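Local coordinates for protein ATP-dependent protease (Xanthomonas campestris pv. campestris, PDB 7CAY) that probably recognises and binds protein substrates, as the N-terminal substrate-binding domain of Lon peptidase does, at residues A[9-14]-A[23-28]. Residues are numbered along the deposited sequence; the frame is centred on the assembly and turned at random.
Sequences PLFPLH and IGLRVF
L13 and L25 carry most of an apolar contact inside the curled beta-sheet of a Lon N-terminal-type substrate-binding domain, a fold of the PUA clan. Strands 9-13 and 23-27 are not neighbours in that sheet: their axes stay 10.7 Å apart at closest and lie almost at right angles, at 101°. Even at the closest point, L13 CA is 9.4 Å from L25 CA, a gap too wide for backbone pairing and bridged by side chains.

Three branch-to-branch meetings do this. L13 divides its two methyls between two partners. CD1 meets I23 CD1 tip to tip at 3.5 Å, the two side chains reaching toward each other. CD2 instead passes L25 CD1 at a slant, at 4.2 Å. L25 forks likewise, sending its other methyl to F11. Its CG stands anti to the backbone N (chi1 175°), a setting that lets CD1 meet L13 and CD2 meet F11. I23 CG1 sits between the backbone N and the carbonyl carbon (chi1 57°), and the extended chain beyond it delivers CD1 to L13.

Together the two segments bury 186 Å² of surface, both sides summed, and the contact is only partly shielded from solvent. Strand 83-100, hydrogen-bonded to strand 22-27, adds L87 against both I23 and L25. F11, which is buried, stacks on F46 and meets the ring of Y32, while L35 and V36 of helix 30-42 also touch it. Against this aromatic cluster the methyl of L25 approaches the ring obliquely, with F11 CD2 lying 3.8 Å from L25 CD2.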
ATOM      1  N   PRO A   9     -12.101   3.322  -5.911  1.00 62.20           N
ATOM      2  CA  PRO A   9     -11.396   3.096  -7.179  1.00 61.87           C
ATOM      3  C   PRO A   9     -10.011   2.517  -6.939  1.00 61.53           C
ATOM      4  O   PRO A   9      -9.273   2.966  -6.057  1.00 61.93           O
ATOM      5  CB  PRO A   9     -11.314   4.497  -7.800  1.00 61.00           C
ATOM      6  CG  PRO A   9     -12.337   5.315  -7.061  1.00 62.71           C
ATOM      7  CD  PRO A   9     -12.377   4.749  -5.679  1.00 63.83           C
ATOM      8  N   LEU A  10      -9.655   1.517  -7.740  1.00 60.09           N
ATOM      9  CA  LEU A  10      -8.416   0.772  -7.562  1.00 60.85           C
ATOM     10  C   LEU A  10      -7.466   1.047  -8.719  1.00 63.35           C
ATOM     11  O   LEU A  10      -7.856   0.948  -9.887  1.00 63.79           O
ATOM     12  CB  LEU A  10      -8.696  -0.729  -7.453  1.00 59.89           C
ATOM     13  CG  LEU A  10      -9.769  -1.147  -6.445  1.00 59.88           C
ATOM     14  CD1 LEU A  10      -9.852  -2.664  -6.348  1.00 59.85           C
ATOM     15  CD2 LEU A  10      -9.514  -0.529  -5.082  1.00 60.02           C
ATOM     16  N   PHE A  11      -6.219   1.392  -8.389  1.00 60.75           N
ATOM     17  CA  PHE A  11      -5.163   1.619  -9.369  1.00 61.86           C
ATOM     18  C   PHE A  11      -4.239   0.415  -9.421  1.00 64.98           C
ATOM     19  O   PHE A  11      -3.731  -0.017  -8.375  1.00 63.66           O
ATOM     20  CB  PHE A  11      -4.364   2.873  -9.026  1.00 63.60           C
ATOM     21  CG  PHE A  11      -4.980   4.142  -9.542  1.00 64.68           C
ATOM     22  CD1 PHE A  11      -6.315   4.423  -9.307  1.00 65.67           C
ATOM     23  CD2 PHE A  11      -4.222   5.057 -10.257  1.00 65.43           C
ATOM     24  CE1 PHE A  11      -6.886   5.589  -9.780  1.00 66.61           C
ATOM     25  CE2 PHE A  11      -4.789   6.229 -10.729  1.00 66.10           C
ATOM     26  CZ  PHE A  11      -6.122   6.494 -10.491  1.00 66.80           C
ATOM     27  N   PRO A  12      -4.002  -0.147 -10.601  1.00 64.21           N
ATOM     28  CA  PRO A  12      -3.208  -1.379 -10.693  1.00 64.33           C
ATOM     29  C   PRO A  12      -1.708  -1.131 -10.768  1.00 64.00           C
ATOM     30  O   PRO A  12      -1.232  -0.445 -11.679  1.00 64.44           O
ATOM     31  CB  PRO A  12      -3.729  -2.016 -11.984  1.00 65.08           C
ATOM     32  CG  PRO A  12      -4.097  -0.836 -12.839  1.00 65.15           C
ATOM     33  CD  PRO A  12      -4.575   0.248 -11.900  1.00 64.77           C
ATOM     34  N   LEU A  13      -0.953  -1.697  -9.828  1.00 60.63           N
ATOM     35  CA  LEU A  13       0.497  -1.571  -9.812  1.00 57.84           C
ATOM     36  C   LEU A  13       1.140  -2.949  -9.753  1.00 57.11           C
ATOM     37  O   LEU A  13       0.591  -3.884  -9.165  1.00 56.06           O
ATOM     38  CB  LEU A  13       0.987  -0.727  -8.626  1.00 57.18           C
ATOM     39  CG  LEU A  13       0.518   0.725  -8.503  1.00 57.89           C
ATOM     40  CD1 LEU A  13       1.449   1.474  -7.581  1.00 59.44           C
ATOM     41  CD2 LEU A  13       0.442   1.420  -9.848  1.00 58.65           C
ATOM     42  N   HIS A  14       2.321  -3.062 -10.360  1.00 62.03           N
ATOM     43  CA  HIS A  14       3.094  -4.299 -10.357  1.00 60.69           C
ATOM     44  C   HIS A  14       3.891  -4.492  -9.077  1.00 55.81           C
ATOM     45  O   HIS A  14       4.831  -5.295  -9.053  1.00 54.18           O
ATOM     46  CB  HIS A  14       4.028  -4.338 -11.568  1.00 61.99           C
ATOM     47  CG  HIS A  14       3.316  -4.520 -12.871  1.00 61.47           C
ATOM     48  ND1 HIS A  14       2.954  -5.759 -13.354  1.00 62.03           N
ATOM     49  CD2 HIS A  14       2.894  -3.620 -13.791  1.00 61.45           C
ATOM     50  CE1 HIS A  14       2.345  -5.614 -14.517  1.00 62.13           C
ATOM     51  NE2 HIS A  14       2.294  -4.326 -14.804  1.00 61.79           N
ATOM     52  N   ILE A  23       5.488   6.198  -2.940  1.00 61.77           N
ATOM     53  CA  ILE A  23       5.799   5.897  -4.331  1.00 63.14           C
ATOM     54  C   ILE A  23       5.415   7.092  -5.189  1.00 63.88           C
ATOM     55  O   ILE A  23       4.529   7.879  -4.841  1.00 64.55           O
ATOM     56  CB  ILE A  23       5.076   4.635  -4.847  1.00 62.31           C
ATOM     57  CG1 ILE A  23       3.564   4.793  -4.686  1.00 62.24           C
ATOM     58  CG2 ILE A  23       5.591   3.385  -4.148  1.00 63.15           C
ATOM     59  CD1 ILE A  23       2.778   3.583  -5.096  1.00 60.80           C
ATOM     60  N   GLY A  24       6.099   7.218  -6.328  1.00 62.96           N
ATOM     61  CA  GLY A  24       5.787   8.229  -7.307  1.00 64.18           C
ATOM     62  C   GLY A  24       5.148   7.585  -8.520  1.00 64.36           C
ATOM     63  O   GLY A  24       5.745   6.718  -9.161  1.00 65.03           O
ATOM     64  N   LEU A  25       3.928   8.013  -8.828  1.00 66.04           N
ATOM     65  CA  LEU A  25       3.118   7.418  -9.884  1.00 66.02           C
ATOM     66  C   LEU A  25       2.966   8.415 -11.022  1.00 68.52           C
ATOM     67  O   LEU A  25       2.421   9.506 -10.825  1.00 68.74           O
ATOM     68  CB  LEU A  25       1.749   7.001  -9.350  1.00 62.83           C
ATOM     69  CG  LEU A  25       0.763   6.482 -10.402  1.00 60.05           C
ATOM     70  CD1 LEU A  25       1.353   5.293 -11.142  1.00 59.16           C
ATOM     71  CD2 LEU A  25      -0.565   6.121  -9.761  1.00 58.94           C
ATOM     72  N   ARG A  26       3.445   8.039 -12.209  1.00 67.49           N
ATOM     73  CA  ARG A  26       3.261   8.850 -13.410  1.00 69.53           C
ATOM     74  C   ARG A  26       1.895   8.530 -14.005  1.00 68.08           C
ATOM     75  O   ARG A  26       1.667   7.417 -14.488  1.00 67.98           O
ATOM     76  CB  ARG A  26       4.376   8.584 -14.418  1.00 71.73           C
ATOM     77  CG  ARG A  26       5.778   8.685 -13.833  1.00 74.14           C
ATOM     78  CD  ARG A  26       6.850   8.641 -14.912  1.00 77.15           C
ATOM     79  NE  ARG A  26       7.372   9.971 -15.221  1.00 81.22           N
ATOM     80  CZ  ARG A  26       7.104  10.650 -16.333  1.00 83.79           C
ATOM     81  NH1 ARG A  26       6.319  10.124 -17.266  1.00 83.81           N
ATOM     82  NH2 ARG A  26       7.628  11.856 -16.517  1.00 86.02           N
ATOM     83  N   VAL A  27       0.984   9.498 -13.967  1.00 69.30           N
ATOM     84  CA  VAL A  27      -0.376   9.334 -14.470  1.00 70.25           C
ATOM     85  C   VAL A  27      -0.500  10.124 -15.765  1.00 72.45           C
ATOM     86  O   VAL A  27      -0.373  11.355 -15.763  1.00 75.22           O
ATOM     87  CB  VAL A  27      -1.421   9.795 -13.444  1.00 71.66           C
ATOM     88  CG1 VAL A  27      -2.808   9.803 -14.068  1.00 71.62           C
ATOM     89  CG2 VAL A  27      -1.388   8.899 -12.214  1.00 71.57           C
ATOM     90  N   PHE A  28      -0.754   9.421 -16.869  1.00 73.45           N
ATOM     91  CA  PHE A  28      -0.901  10.082 -18.161  1.00 73.34           C
ATOM     92  C   PHE A  28      -2.019   9.529 -19.030  1.00 76.37           C
ATOM     93  O   PHE A  28      -2.310  10.137 -20.064  1.00 76.33           O
ATOM     94  CB  PHE A  28       0.418  10.018 -18.948  1.00 72.41           C
ATOM     95  CG  PHE A  28       0.924   8.622 -19.181  1.00 69.45           C
ATOM     96  CD1 PHE A  28       0.573   7.923 -20.323  1.00 68.89           C
ATOM     97  CD2 PHE A  28       1.762   8.013 -18.261  1.00 68.06           C
ATOM     98  CE1 PHE A  28       1.042   6.640 -20.540  1.00 67.68           C
ATOM     99  CE2 PHE A  28       2.234   6.731 -18.473  1.00 66.76           C
ATOM    100  CZ  PHE A  28       1.875   6.045 -19.614  1.00 66.73           C
TER